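Local structure of exonuclease mut-7 homolog (Aedes aegypti, 7JW2) at residues Tyr22-Leu25 and Ser26-Arg30; Ser69-Glu72 and Pro73-Ala77; Arg175-Arg178 and Lys179-Arg183; Asp188-Cys191 and Leu192-Tyr196. The protein probably works, through this exonuclease domain, as a magnesium-dependent 3'-5' exoribonuclease that trims the 3' ends of Argonaute-1-bound microRNAs. All coordinates share one frame; numbering follows the deposited sequence.

Overall arrangement
The four contacts follow one another along the chain, all within one RNase H-like 3'-5' exonuclease domain built round a six-stranded mixed sheet. Contact 1 runs along helix 18-28 and contact 2 starts helix 73-84; their centres are about 15 Å apart, they touch each other, and both reach the second subunit, so this helix pair forms part of the dimer interface. Contacts 3 and 4 share helix 179-205, contact 3 at its first turn and contact 4 further along, with centres about 20 Å apart and nearest atoms about 5 Å apart. No other chain touches either. Contact 4 lies deepest, about 7 Å from the chain centre, against the others' 17 to 20 Å.

Contact 1 of 4, residues Tyr22-Leu25 and Ser26-Arg30; sequences YAML and SDLCR
Met24 and Leu28 meet one turn apart on helix 18-28, an i to i+4 pair in an alpha helix that packs on the sheet of the RNase H-like exonuclease fold. The touch is between Met24 CG and Leu28 CD1, 3.6 Å apart, the two chains crossing obliquely. Met24 holds CG beside its own carbonyl carbon (chi1 170°), which swings the chain forward along the helix towards Leu28, and the thioether then bends at chi3. Leu28 does the reverse: with CG beside its backbone N (chi1 -64°), the branch leans back until CG is 3.4 Å from Met24 O. That carbonyl also accepts the Leu28 N-H at 2.9 Å, in a nearly straight bond. Leu55 and Tyr62 lie against both side chains from the strand side. Ser26 N to Tyr22 O, 2.9 Å, and a longer, weak bond from Asp27 N to Ala23 O continue the helical pattern. Leu25 turns to helix 73-84, where it packs on Ala78 and Leu79, and also meets Tyr22 of the second subunit. Ser26 OG is hydrogen-bonded to Asp19 O of the second subunit. Asp27, towards strand 61-65, divides its carboxylate between Tyr62 OH (OD2) and Gln31 NE2 (OD1). One residue further on than Leu28, Cys29 N bonds to Leu25 O at 2.9 Å. The thiol of Cys29 stands between its backbone N and carbonyl carbon (chi1 76°), which keeps it over the preceding turn, with SG 3.5 Å from Leu25 O.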
loop_
_atom_site.group_PDB
_atom_site.type_symbol
_atom_site.label_atom_id
_atom_site.label_comp_id
_atom_site.label_asym_id
_atom_site.label_seq_id
_atom_site.Cartn_x
_atom_site.Cartn_y
_atom_site.Cartn_z
ATOM N N TYR A 22 -1.134 -4.226 0.340
ATOM C CA TYR A 22 -0.831 -2.881 -0.149
ATOM C C TYR A 22 -1.221 -2.716 -1.612
ATOM O O TYR A 22 -1.578 -1.609 -2.025
ATOM C CB TYR A 22 0.649 -2.549 0.097
ATOM C CG TYR A 22 0.849 -2.211 1.553
ATOM C CD1 TYR A 22 0.325 -1.042 2.080
ATOM C CD2 TYR A 22 1.507 -3.071 2.410
ATOM C CE1 TYR A 22 0.466 -0.724 3.420
ATOM C CE2 TYR A 22 1.662 -2.759 3.756
ATOM C CZ TYR A 22 1.131 -1.592 4.252
ATOM O OH TYR A 22 1.272 -1.282 5.587
ATOM N N ALA A 23 -1.186 -3.788 -2.410
ATOM C CA ALA A 23 -1.706 -3.690 -3.771
ATOM C C ALA A 23 -3.208 -3.424 -3.754
ATOM O O ALA A 23 -3.721 -2.602 -4.534
ATOM C CB ALA A 23 -1.396 -4.969 -4.553
ATOM N N MET A 24 -3.927 -4.088 -2.849
ATOM C CA MET A 24 -5.347 -3.799 -2.652
ATOM C C MET A 24 -5.559 -2.343 -2.244
ATOM O O MET A 24 -6.424 -1.648 -2.797
ATOM C CB MET A 24 -5.921 -4.745 -1.592
ATOM C CG MET A 24 -7.324 -4.353 -1.140
ATOM S SD MET A 24 -7.798 -5.270 0.349
ATOM C CE MET A 24 -6.883 -4.326 1.592
ATOM N N LEU A 25 -4.794 -1.867 -1.257
ATOM C CA LEU A 25 -4.953 -0.494 -0.784
ATOM C C LEU A 25 -4.708 0.497 -1.912
ATOM O O LEU A 25 -5.391 1.520 -2.011
ATOM C CB LEU A 25 -4.003 -0.216 0.383
ATOM C CG LEU A 25 -4.342 1.027 1.215
ATOM C CD1 LEU A 25 -5.736 0.851 1.828
ATOM C CD2 LEU A 25 -3.317 1.247 2.319
ATOM N N SER A 26 -3.744 0.204 -2.781
ATOM C CA SER A 26 -3.462 1.079 -3.913
ATOM C C SER A 26 -4.694 1.277 -4.788
ATOM O O SER A 26 -4.976 2.399 -5.232
ATOM C CB SER A 26 -2.314 0.496 -4.736
ATOM O OG SER A 26 -2.117 1.238 -5.924
ATOM N N ASP A 27 -5.439 0.201 -5.048
ATOM C CA ASP A 27 -6.671 0.303 -5.826
ATOM C C ASP A 27 -7.756 1.018 -5.029
ATOM O O ASP A 27 -8.355 1.993 -5.506
ATOM C CB ASP A 27 -7.121 -1.104 -6.239
ATOM C CG ASP A 27 -8.461 -1.120 -6.964
ATOM O OD1 ASP A 27 -8.912 -0.063 -7.455
ATOM O OD2 ASP A 27 -9.064 -2.212 -7.058
ATOM N N LEU A 28 -7.995 0.581 -3.794
ATOM C CA LEU A 28 -9.165 1.050 -3.056
ATOM C C LEU A 28 -9.067 2.515 -2.665
ATOM O O LEU A 28 -10.102 3.194 -2.575
ATOM C CB LEU A 28 -9.385 0.209 -1.802
ATOM C CG LEU A 28 -9.703 -1.249 -2.077
ATOM C CD1 LEU A 28 -9.989 -1.963 -0.762
ATOM C CD2 LEU A 28 -10.892 -1.401 -3.015
ATOM N N CYS A 29 -7.857 3.022 -2.407
ATOM C CA CYS A 29 -7.754 4.406 -1.962
ATOM C C CYS A 29 -8.164 5.405 -3.037
ATOM O O CYS A 29 -8.357 6.577 -2.707
ATOM C CB CYS A 29 -6.341 4.709 -1.466
ATOM S SG CYS A 29 -5.119 4.929 -2.755
ATOM N N ARG A 30 -8.326 4.987 -4.293
ATOM C CA ARG A 30 -8.817 5.900 -5.326
ATOM C C ARG A 30 -10.253 5.639 -5.743
ATOM O O ARG A 30 -10.763 6.335 -6.624
ATOM C CB ARG A 30 -7.929 5.840 -6.564
ATOM C CG ARG A 30 -6.499 6.194 -6.266
ATOM C CD ARG A 30 -6.325 7.612 -5.701
ATOM N NE ARG A 30 -6.939 8.669 -6.504
ATOM C CZ ARG A 30 -6.331 9.292 -7.510
ATOM N NH1 ARG A 30 -5.091 8.960 -7.846
ATOM N NH2 ARG A 30 -6.956 10.251 -8.178
#

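Contact 2 of 4, residues Ser69-Glu72 and Pro73-Ala77; sequences SQLE and PLDWA
Trp76 reaches back from the first turn of helix 73-84 over Leu71 and Glu72, the residues that lead into it. CG lies beside the backbone N (chi1 -68°), which turns the indole towards the incoming chain. CB and CG pass the carbonyl of Glu72, and CD1 comes to 3.5 Å from Glu72 O. Next on the ring, NE1 meets Leu71 CB at 3.6 Å and gives its hydrogen to a water lying in the ring plane, which in turn donates to Leu71 O; the indole edge is thus tied to the loop through one solvent molecule. At the far side of the ring CZ2 touches Leu71 CD1, 3.6 Å away, this methyl standing over one face towards the rim, and CH2 lies 3.9 Å from the same Leu71 CD1. The other methyl of Leu71, CD2, rests on Asp75.

The carboxylate of Asp75 takes the Glu72 N-H on OD2 at 2.9 Å and 172°, on the anti side, somewhat out of the carboxylate plane. This atom and Glu72 OE2 approach to 4.3 Å, a pairing of like charges probably eased by Lys18, which forms salt bridges with both. Glu72 O accepts a good bond from Trp76 N at 3.2 Å and a weak one from Asp75 N. Glu72 is the N-cap, Asp75 at N3 supplies one half of a capping box, and Leu71 on Trp76 makes the apolar clasp of a hydrophobic staple.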
loop_
_atom_site.group_PDB
_atom_site.type_symbol
_atom_site.label_atom_id
_atom_site.label_comp_id
_atom_site.label_asym_id
_atom_site.label_seq_id
_atom_site.Cartn_x
_atom_site.Cartn_y
_atom_site.Cartn_z
ATOM N N SER A 69 -2.892 -13.637 7.111
ATOM C CA SER A 69 -2.140 -12.476 6.640
ATOM C C SER A 69 -1.192 -11.902 7.692
ATOM O O SER A 69 -0.194 -11.273 7.326
ATOM C CB SER A 69 -3.109 -11.386 6.194
ATOM O OG SER A 69 -3.679 -11.704 4.943
ATOM N N GLN A 70 -1.513 -12.033 8.981
ATOM C CA GLN A 70 -0.642 -11.518 10.053
ATOM C C GLN A 70 -0.443 -10.001 9.953
ATOM O O GLN A 70 0.665 -9.482 10.101
ATOM C CB GLN A 70 0.708 -12.243 10.062
ATOM C CG GLN A 70 0.611 -13.761 10.181
ATOM C CD GLN A 70 1.975 -14.424 10.259
ATOM O OE1 GLN A 70 2.631 -14.394 11.302
ATOM N NE2 GLN A 70 2.410 -15.022 9.153
ATOM N N LEU A 71 -1.533 -9.280 9.732
ATOM C CA LEU A 71 -1.491 -7.826 9.650
ATOM C C LEU A 71 -1.342 -7.201 11.039
ATOM O O LEU A 71 -1.833 -7.730 12.039
ATOM C CB LEU A 71 -2.759 -7.327 8.962
ATOM C CG LEU A 71 -2.869 -7.829 7.519
ATOM C CD1 LEU A 71 -4.310 -7.734 7.020
ATOM C CD2 LEU A 71 -1.940 -7.053 6.606
ATOM N N GLU A 72 -0.660 -6.066 11.089
ATOM C CA GLU A 72 -0.288 -5.374 12.317
ATOM C C GLU A 72 -1.071 -4.072 12.469
ATOM O O GLU A 72 -1.778 -3.656 11.546
ATOM C CB GLU A 72 1.221 -5.105 12.311
ATOM C CG GLU A 72 2.012 -6.356 12.639
ATOM C CD GLU A 72 3.364 -6.356 11.993
ATOM O OE1 GLU A 72 4.298 -5.789 12.587
ATOM O OE2 GLU A 72 3.484 -6.913 10.881
ATOM N N PRO A 73 -0.998 -3.408 13.639
ATOM C CA PRO A 73 -1.805 -2.187 13.828
ATOM C C PRO A 73 -1.630 -1.143 12.737
ATOM O O PRO A 73 -2.628 -0.540 12.342
ATOM C CB PRO A 73 -1.331 -1.673 15.193
ATOM C CG PRO A 73 -1.002 -2.915 15.933
ATOM C CD PRO A 73 -0.328 -3.797 14.899
ATOM N N LEU A 74 -0.410 -0.936 12.220
ATOM C CA LEU A 74 -0.216 0.037 11.144
ATOM C C LEU A 74 -1.025 -0.342 9.907
ATOM O O LEU A 74 -1.581 0.534 9.234
ATOM C CB LEU A 74 1.273 0.148 10.802
ATOM C CG LEU A 74 1.757 1.028 9.636
ATOM C CD1 LEU A 74 1.601 0.378 8.263
ATOM C CD2 LEU A 74 1.091 2.367 9.671
ATOM N N ASP A 75 -1.079 -1.636 9.578
ATOM C CA ASP A 75 -1.799 -2.062 8.379
ATOM C C ASP A 75 -3.293 -1.800 8.517
ATOM O O ASP A 75 -3.934 -1.248 7.602
ATOM C CB ASP A 75 -1.530 -3.553 8.114
ATOM C CG ASP A 75 -0.049 -3.872 8.008
ATOM O OD1 ASP A 75 0.690 -3.176 7.279
ATOM O OD2 ASP A 75 0.403 -4.842 8.663
ATOM N N TRP A 76 -3.871 -2.165 9.664
ATOM C CA TRP A 76 -5.290 -1.914 9.891
ATOM C C TRP A 76 -5.580 -0.424 9.980
ATOM O O TRP A 76 -6.599 0.045 9.468
ATOM C CB TRP A 76 -5.770 -2.635 11.155
ATOM C CG TRP A 76 -5.776 -4.125 10.991
ATOM C CD1 TRP A 76 -5.020 -5.035 11.676
ATOM C CD2 TRP A 76 -6.569 -4.874 10.063
ATOM N NE1 TRP A 76 -5.308 -6.313 11.235
ATOM C CE2 TRP A 76 -6.250 -6.235 10.243
ATOM C CE3 TRP A 76 -7.524 -4.524 9.101
ATOM C CZ2 TRP A 76 -6.853 -7.243 9.494
ATOM C CZ3 TRP A 76 -8.120 -5.528 8.361
ATOM C CH2 TRP A 76 -7.777 -6.872 8.560
ATOM N N ALA A 77 -4.687 0.347 10.599
ATOM C CA ALA A 77 -4.901 1.784 10.647
ATOM C C ALA A 77 -4.870 2.386 9.249
ATOM O O ALA A 77 -5.609 3.338 8.962
ATOM C CB ALA A 77 -3.844 2.427 11.547
HETATM O O HOH W 1 -4.302 -8.960 12.091
#

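Contact 3 of 4, residues Arg175-Arg178 and Lys179-Arg183; sequences RPLR and KEQLR
Gln181 OE1 is gripped by two donors: the backbone N-H of Arg178, at 2.9 Å and 168°, and Gln174 NE2. The Arg178 bond lies in the carbonyl plane and uses a lone pair. Gln181 NE2 is held in turn by Ser170 OG and Asn171 O, which probably fixes which end of the amide is oxygen and which is nitrogen. With CG beside its backbone N (chi1 -69°) and the rest extended, Gln181 lays its flat end back across the chain that enters the helix. The Arg178 guanidinium stacks over it: the planes are 12° apart, and Gln181 CD sits 3.8 Å above the guanidinium plane, over its centre. The Arg178 chain bends at chi3 to bring the group over, and NH1 is hydrogen-bonded to Asn167 OD1. This is the start of helix 179-205, with Arg178 as N-cap. The N3 glutamine caps the N-cap amide as in one half of a capping box, and Leu177 (N') meets Leu182 (N4) across the cap as a hydrophobic staple, Leu177 CD1 to Leu182 CD2 4.0 Å. Leu177 crosses Gln181 at about a right angle, its CD2 3.4 Å from OE1. The carbonyl of Arg178 begins the helical bonding, receiving Leu182 N at 3.1 Å almost in line and Gln181 N more weakly. On the outer side, a water donates to Glu180 OE2 and takes a weak bond from Arg178 NH1. The other oxygen, OE1, forms a salt bridge with Lys179 NZ at 3.1 Å, approached on the syn side but well out of the carboxylate plane.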
loop_
_atom_site.group_PDB
_atom_site.type_symbol
_atom_site.label_atom_id
_atom_site.label_comp_id
_atom_site.label_asym_id
_atom_site.label_seq_id
_atom_site.Cartn_x
_atom_site.Cartn_y
_atom_site.Cartn_z
ATOM N N ARG A 175 -8.694 -23.975 6.860
ATOM C CA ARG A 175 -7.762 -23.500 5.852
ATOM C C ARG A 175 -7.133 -24.697 5.148
ATOM O O ARG A 175 -6.704 -25.656 5.819
ATOM C CB ARG A 175 -6.677 -22.609 6.469
ATOM C CG ARG A 175 -7.145 -21.204 6.892
ATOM C CD ARG A 175 -7.669 -20.409 5.703
ATOM N NE ARG A 175 -8.021 -19.026 6.038
ATOM C CZ ARG A 175 -9.184 -18.676 6.584
ATOM N NH1 ARG A 175 -10.080 -19.616 6.881
ATOM N NH2 ARG A 175 -9.455 -17.402 6.841
ATOM N N PRO A 176 -7.069 -24.697 3.804
ATOM C CA PRO A 176 -7.640 -23.628 2.964
ATOM C C PRO A 176 -9.157 -23.645 2.938
ATOM O O PRO A 176 -9.799 -24.662 3.190
ATOM C CB PRO A 176 -7.091 -23.933 1.568
ATOM C CG PRO A 176 -6.726 -25.387 1.610
ATOM C CD PRO A 176 -6.313 -25.685 3.015
ATOM N N LEU A 177 -9.740 -22.490 2.648
ATOM C CA LEU A 177 -11.169 -22.450 2.420
ATOM C C LEU A 177 -11.504 -23.159 1.111
ATOM O O LEU A 177 -10.693 -23.217 0.181
ATOM C CB LEU A 177 -11.660 -20.999 2.391
ATOM C CG LEU A 177 -11.575 -20.241 3.724
ATOM C CD1 LEU A 177 -11.669 -18.728 3.496
ATOM C CD2 LEU A 177 -12.649 -20.707 4.692
ATOM N N ARG A 178 -12.712 -23.697 1.042
ATOM C CA ARG A 178 -13.163 -24.350 -0.177
ATOM C C ARG A 178 -13.579 -23.304 -1.198
ATOM O O ARG A 178 -13.979 -22.193 -0.844
ATOM C CB ARG A 178 -14.341 -25.286 0.100
ATOM C CG ARG A 178 -14.071 -26.405 1.095
ATOM C CD ARG A 178 -15.343 -27.190 1.330
ATOM N NE ARG A 178 -15.889 -26.968 2.664
ATOM C CZ ARG A 178 -16.988 -26.265 2.930
ATOM N NH1 ARG A 178 -17.688 -25.677 1.948
ATOM N NH2 ARG A 178 -17.383 -26.144 4.192
ATOM N N LYS A 179 -13.504 -23.675 -2.481
ATOM C CA LYS A 179 -13.845 -22.720 -3.529
ATOM C C LYS A 179 -15.271 -22.203 -3.381
ATOM O O LYS A 179 -15.539 -21.035 -3.682
ATOM C CB LYS A 179 -13.634 -23.342 -4.913
ATOM C CG LYS A 179 -14.460 -24.569 -5.221
ATOM C CD LYS A 179 -14.091 -25.105 -6.603
ATOM C CE LYS A 179 -15.255 -25.827 -7.262
ATOM N NZ LYS A 179 -15.286 -27.257 -6.871
ATOM N N GLU A 180 -16.191 -23.033 -2.887
ATOM C CA GLU A 180 -17.565 -22.576 -2.710
ATOM C C GLU A 180 -17.668 -21.532 -1.604
ATOM O O GLU A 180 -18.518 -20.632 -1.681
ATOM C CB GLU A 180 -18.479 -23.768 -2.411
ATOM C CG GLU A 180 -18.560 -24.789 -3.543
ATOM C CD GLU A 180 -17.394 -25.778 -3.543
ATOM O OE1 GLU A 180 -17.220 -26.492 -4.559
ATOM O OE2 GLU A 180 -16.650 -25.843 -2.536
ATOM N N GLN A 181 -16.810 -21.628 -0.583
ATOM C CA GLN A 181 -16.768 -20.618 0.474
ATOM C C GLN A 181 -16.237 -19.295 -0.058
ATOM O O GLN A 181 -16.806 -18.230 0.219
ATOM C CB GLN A 181 -15.904 -21.103 1.635
ATOM C CG GLN A 181 -16.486 -22.259 2.436
ATOM C CD GLN A 181 -15.548 -22.663 3.546
ATOM O OE1 GLN A 181 -14.473 -23.195 3.274
ATOM N NE2 GLN A 181 -15.920 -22.376 4.790
ATOM N N LEU A 182 -15.139 -19.345 -0.818
ATOM C CA LEU A 182 -14.582 -18.126 -1.401
ATOM C C LEU A 182 -15.578 -17.472 -2.347
ATOM O O LEU A 182 -15.704 -16.240 -2.375
ATOM C CB LEU A 182 -13.270 -18.443 -2.118
ATOM C CG LEU A 182 -12.163 -18.917 -1.169
ATOM C CD1 LEU A 182 -11.095 -19.712 -1.914
ATOM C CD2 LEU A 182 -11.549 -17.748 -0.427
ATOM N N ARG A 183 -16.310 -18.275 -3.119
ATOM C CA ARG A 183 -17.294 -17.704 -4.038
ATOM C C ARG A 183 -18.422 -17.007 -3.282
ATOM O O ARG A 183 -18.823 -15.887 -3.635
ATOM C CB ARG A 183 -17.838 -18.799 -4.960
ATOM C CG ARG A 183 -16.841 -19.201 -6.040
ATOM C CD ARG A 183 -17.517 -19.827 -7.257
ATOM N NE ARG A 183 -18.402 -20.927 -6.891
ATOM C CZ ARG A 183 -18.159 -22.203 -7.174
ATOM N NH1 ARG A 183 -17.055 -22.535 -7.830
ATOM N NH2 ARG A 183 -19.019 -23.143 -6.803
HETATM O O HOH W 2 -18.291 -26.857 -0.424
#

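Contact 4 of 4, residues Asp188-Cys191 and Leu192-Tyr196; sequences DAFC and LLEIY
Phe190 and Glu194, one turn apart on helix 179-205, cross at about a right angle, with ring and carboxylate planes 64° apart. Phe190 projects outward and slightly forward, CG beside its carbonyl carbon (chi1 -171°), while Glu194 leans back to meet it. Glu194 OE2 lies at the ring edge, in plane, 3.6 Å from CE1. The other oxygen, OE1, comes within 3.2 Å of Cys191 CA and is hydrogen-bonded to His3 NE2, a partner that probably steadies the carboxylate. The ring's other flank belongs to Leu193, which also crosses it at about a right angle, with CD1 3.9 Å from Phe190 CD2.

Along the backbone the helical bonding is uneven. Leu192 N reaches back three residues to Ala189 O at 3.1 Å, from above the carbonyl plane, and Phe190 O receives two weak bonds, from Leu193 N and Glu194 N. A sound i to i+4 bond follows from Ile195 N to Cys191 O at 2.8 Å. Leu192 and Leu193 pack on Ala35 of strand 33-40, and Ile195 on helices 125-132 and 151-159. The helix backs the sheet of the RNase H-like fold; Asp188, ending a Tyr-x-x-x-Asp sequence, is consistent with the Exo III motif of DEDDy-type exonucleases.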
loop_
_atom_site.group_PDB
_atom_site.type_symbol
_atom_site.label_atom_id
_atom_site.label_comp_id
_atom_site.label_asym_id
_atom_site.label_seq_id
_atom_site.Cartn_x
_atom_site.Cartn_y
_atom_site.Cartn_z
ATOM N N ASP A 188 -20.978 -11.981 -1.525
ATOM C CA ASP A 188 -21.758 -11.331 -0.478
ATOM C C ASP A 188 -21.410 -9.849 -0.385
ATOM O O ASP A 188 -22.261 -9.040 -0.008
ATOM C CB ASP A 188 -21.578 -12.037 0.871
ATOM C CG ASP A 188 -22.920 -12.334 1.547
ATOM O OD1 ASP A 188 -23.788 -12.983 0.912
ATOM O OD2 ASP A 188 -23.116 -11.896 2.702
ATOM N N ALA A 189 -20.178 -9.482 -0.744
ATOM C CA ALA A 189 -19.841 -8.067 -0.858
ATOM C C ALA A 189 -20.302 -7.488 -2.197
ATOM O O ALA A 189 -20.931 -6.421 -2.230
ATOM C CB ALA A 189 -18.334 -7.874 -0.657
ATOM N N PHE A 190 -20.014 -8.174 -3.312
ATOM C CA PHE A 190 -20.291 -7.594 -4.628
ATOM C C PHE A 190 -21.785 -7.337 -4.848
ATOM O O PHE A 190 -22.161 -6.342 -5.490
ATOM C CB PHE A 190 -19.754 -8.491 -5.745
ATOM C CG PHE A 190 -19.818 -7.861 -7.119
ATOM C CD1 PHE A 190 -20.899 -8.096 -7.956
ATOM C CD2 PHE A 190 -18.793 -7.043 -7.566
ATOM C CE1 PHE A 190 -20.959 -7.520 -9.217
ATOM C CE2 PHE A 190 -18.836 -6.462 -8.828
ATOM C CZ PHE A 190 -19.930 -6.706 -9.657
ATOM N N CYS A 191 -22.653 -8.206 -4.333
ATOM C CA CYS A 191 -24.080 -8.039 -4.617
ATOM C C CYS A 191 -24.631 -6.753 -4.011
ATOM O O CYS A 191 -25.684 -6.264 -4.452
ATOM C CB CYS A 191 -24.870 -9.266 -4.135
ATOM S SG CYS A 191 -25.151 -9.383 -2.339
ATOM N N LEU A 192 -23.947 -6.189 -3.010
ATOM C CA LEU A 192 -24.391 -4.921 -2.445
ATOM C C LEU A 192 -24.291 -3.807 -3.476
ATOM O O LEU A 192 -25.165 -2.926 -3.528
ATOM C CB LEU A 192 -23.562 -4.583 -1.202
ATOM C CG LEU A 192 -23.517 -5.678 -0.132
ATOM C CD1 LEU A 192 -22.616 -5.214 1.008
ATOM C CD2 LEU A 192 -24.918 -6.027 0.361
ATOM N N LEU A 193 -23.259 -3.851 -4.329
ATOM C CA LEU A 193 -23.153 -2.863 -5.407
ATOM C C LEU A 193 -24.308 -3.010 -6.381
ATOM O O LEU A 193 -24.911 -2.009 -6.798
ATOM C CB LEU A 193 -21.831 -3.011 -6.158
ATOM C CG LEU A 193 -20.541 -2.785 -5.357
ATOM C CD1 LEU A 193 -19.388 -3.448 -6.065
ATOM C CD2 LEU A 193 -20.261 -1.286 -5.203
ATOM N N GLU A 194 -24.628 -4.248 -6.753
ATOM C CA GLU A 194 -25.737 -4.496 -7.675
ATOM C C GLU A 194 -27.073 -4.079 -7.072
ATOM O O GLU A 194 -27.938 -3.545 -7.783
ATOM C CB GLU A 194 -25.768 -5.977 -8.060
ATOM C CG GLU A 194 -24.472 -6.493 -8.653
ATOM C CD GLU A 194 -24.466 -8.002 -8.786
ATOM O OE1 GLU A 194 -24.510 -8.690 -7.743
ATOM O OE2 GLU A 194 -24.393 -8.503 -9.930
ATOM N N ILE A 195 -27.264 -4.307 -5.769
ATOM C CA ILE A 195 -28.485 -3.862 -5.096
ATOM C C ILE A 195 -28.603 -2.340 -5.139
ATOM O O ILE A 195 -29.653 -1.795 -5.503
ATOM C CB ILE A 195 -28.523 -4.385 -3.652
ATOM C CG1 ILE A 195 -28.854 -5.880 -3.633
ATOM C CG2 ILE A 195 -29.522 -3.616 -2.835
ATOM C CD1 ILE A 195 -28.572 -6.519 -2.293
ATOM N N TYR A 196 -27.539 -1.628 -4.752
ATOM C CA TYR A 196 -27.602 -0.168 -4.763
ATOM C C TYR A 196 -27.938 0.352 -6.152
ATOM O O TYR A 196 -28.758 1.273 -6.302
ATOM C CB TYR A 196 -26.277 0.434 -4.266
ATOM C CG TYR A 196 -26.393 1.931 -4.107
ATOM C CD1 TYR A 196 -27.074 2.477 -3.028
ATOM C CD2 TYR A 196 -25.882 2.793 -5.064
ATOM C CE1 TYR A 196 -27.231 3.847 -2.889
ATOM C CE2 TYR A 196 -26.039 4.172 -4.931
ATOM C CZ TYR A 196 -26.710 4.681 -3.833
ATOM O OH TYR A 196 -26.884 6.042 -3.675
#